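Local coordinates for malic enzyme (Entamoeba histolytica, PDB 3NV9), which probably catalyses the oxidative decarboxylation of malate to pyruvate and carbon dioxide with NADP+ as electron acceptor, and forms a dimer, at residues Met124-Gly129 against Glu454-Leu459. Sequence-based numbering, arbitrary orientation.
Sequences MKYLGG and ESAQLL. With SO4 (sulfate ion), chain E.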
loop_
_atom_site.group_PDB
_atom_site.type_symbol
_atom_site.label_atom_id
_atom_site.label_comp_id
_atom_site.label_asym_id
_atom_site.label_seq_id
_atom_site.Cartn_x
_atom_site.Cartn_y
_atom_site.Cartn_z
ATOM N N MET A 124 12.161 4.497 -2.306
ATOM C CA MET A 124 11.654 5.602 -1.457
ATOM C C MET A 124 11.913 5.284 0.020
ATOM O O MET A 124 12.192 6.161 0.842
ATOM C CB MET A 124 10.182 5.815 -1.713
ATOM C CG MET A 124 9.979 6.689 -2.981
ATOM S SD MET A 124 8.257 6.662 -3.390
ATOM C CE MET A 124 8.336 7.147 -5.149
ATOM N N LYS A 125 11.816 4.011 0.353
ATOM C CA LYS A 125 12.044 3.653 1.740
ATOM C C LYS A 125 13.529 3.728 2.069
ATOM O O LYS A 125 13.896 4.387 3.019
ATOM C CB LYS A 125 11.496 2.271 2.071
ATOM C CG LYS A 125 11.718 1.919 3.544
ATOM C CD LYS A 125 10.842 2.733 4.467
ATOM C CE LYS A 125 10.874 2.141 5.858
ATOM N NZ LYS A 125 9.833 2.768 6.698
ATOM N N TYR A 126 14.363 3.083 1.249
ATOM C CA TYR A 126 15.751 2.903 1.571
ATOM C C TYR A 126 16.640 4.143 1.362
ATOM O O TYR A 126 17.678 4.285 2.008
ATOM C CB TYR A 126 16.263 1.687 0.834
ATOM C CG TYR A 126 17.567 1.150 1.359
ATOM C CD1 TYR A 126 17.637 0.578 2.608
ATOM C CD2 TYR A 126 18.721 1.176 0.585
ATOM C CE1 TYR A 126 18.850 0.037 3.093
ATOM C CE2 TYR A 126 19.938 0.652 1.059
ATOM C CZ TYR A 126 19.982 0.085 2.327
ATOM O OH TYR A 126 21.155 -0.411 2.872
ATOM N N LEU A 127 16.238 5.028 0.457
ATOM C CA LEU A 127 16.974 6.262 0.188
ATOM C C LEU A 127 16.261 7.432 0.852
ATOM O O LEU A 127 16.917 8.353 1.330
ATOM C CB LEU A 127 17.103 6.569 -1.336
ATOM C CG LEU A 127 17.659 5.409 -2.180
ATOM C CD1 LEU A 127 17.809 5.779 -3.692
ATOM C CD2 LEU A 127 19.000 4.829 -1.561
ATOM N N GLY A 128 14.919 7.402 0.864
ATOM C CA GLY A 128 14.208 8.544 1.361
ATOM C C GLY A 128 13.491 8.475 2.710
ATOM O O GLY A 128 12.953 9.495 3.166
ATOM N N GLY A 129 13.399 7.302 3.329
ATOM C CA GLY A 129 12.673 7.268 4.574
ATOM C C GLY A 129 11.179 7.393 4.341
ATOM O O GLY A 129 10.449 7.663 5.286
ATOM N N GLU A 454 18.827 1.201 8.801
ATOM C CA GLU A 454 19.230 0.327 9.888
ATOM C C GLU A 454 18.174 -0.721 10.189
ATOM O O GLU A 454 18.490 -1.842 10.555
ATOM C CB GLU A 454 19.562 1.138 11.160
ATOM C CG GLU A 454 20.741 2.093 10.972
ATOM C CD GLU A 454 21.050 2.975 12.219
ATOM O OE1 GLU A 454 20.283 2.953 13.246
ATOM O OE2 GLU A 454 22.075 3.702 12.156
ATOM N N SER A 455 16.913 -0.368 10.082
ATOM C CA SER A 455 15.899 -1.415 10.230
ATOM C C SER A 455 16.083 -2.501 9.182
ATOM O O SER A 455 16.125 -3.705 9.499
ATOM C CB SER A 455 14.509 -0.847 10.078
ATOM O OG SER A 455 14.279 -0.004 11.156
ATOM N N ALA A 456 16.205 -2.063 7.933
ATOM C CA ALA A 456 16.422 -3.001 6.816
ATOM C C ALA A 456 17.705 -3.856 7.014
ATOM O O ALA A 456 17.708 -5.065 6.786
ATOM C CB ALA A 456 16.425 -2.249 5.498
ATOM N N GLN A 457 18.784 -3.230 7.492
ATOM C CA GLN A 457 20.060 -3.939 7.654
ATOM C C GLN A 457 19.942 -4.995 8.731
ATOM O O GLN A 457 20.417 -6.099 8.562
ATOM C CB GLN A 457 21.226 -2.949 7.923
ATOM C CG GLN A 457 21.687 -2.130 6.635
ATOM C CD GLN A 457 22.171 -0.667 6.956
ATOM O OE1 GLN A 457 22.466 -0.319 8.137
ATOM N NE2 GLN A 457 22.238 0.191 5.892
ATOM N N LEU A 458 19.238 -4.655 9.810
ATOM C CA LEU A 458 19.034 -5.563 10.904
ATOM C C LEU A 458 18.270 -6.774 10.425
ATOM O O LEU A 458 18.569 -7.858 10.857
ATOM C CB LEU A 458 18.288 -4.883 12.053
ATOM C CG LEU A 458 18.104 -5.642 13.376
ATOM C CD1 LEU A 458 19.472 -6.210 13.864
ATOM C CD2 LEU A 458 17.533 -4.741 14.441
ATOM N N LEU A 459 17.277 -6.593 9.545
ATOM C CA LEU A 459 16.449 -7.716 9.092
ATOM C C LEU A 459 17.264 -8.719 8.251
ATOM O O LEU A 459 17.098 -9.929 8.403
ATOM C CB LEU A 459 15.193 -7.200 8.355
ATOM C CG LEU A 459 14.141 -6.556 9.257
ATOM C CD1 LEU A 459 12.926 -6.176 8.518
ATOM C CD2 LEU A 459 13.702 -7.498 10.433
HETATM S S SO4 E . 24.416 3.042 5.587
HETATM O O1 SO4 E . 24.812 4.336 6.140
HETATM O O2 SO4 E . 24.966 1.973 6.421
HETATM O O3 SO4 E . 22.934 3.034 5.607
HETATM O O4 SO4 E . 24.922 2.849 4.227
#
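Tyr-126 reaches out from the last turns of helix 114-128, bringing its ring up to Ala-456 and its hydroxyl to Gln-457 of helix 438-461. With CG anti to the backbone N (chi1 -164°), the phenol extends across the gap between the helices; CA of Tyr-126 lies 7.9 Å from CA of Ala-456, the closest such pair of the two segments. Ring atom CE1 of Tyr-126 sits 4.1 Å from CB of Ala-456, an apolar contact. Further out, Gln-457, its chain bent at chi2, donates from NE2 a nearly straight hydrogen bond to Tyr-126 OH at 3.3 Å (167° at the hydrogen), with the hydroxyl lying in the amide plane. Ring and amide are turned almost perpendicular, 85° apart. The contact joins the N-terminal malic enzyme domain to a long helix near the C-terminus, 325 residues on. The same NE2 of Gln-457 also donates to O3 of a sulfate, probably from the crystallisation liquor, at 2.9 Å; in the crystal the two bonds would tend to hold the amide's rotation. Arg-453, one turn earlier on that helix, binds this sulfate as well, makes a cation-pi contact with the Tyr-126 ring and donates from NH1 to the backbone O of Tyr-126.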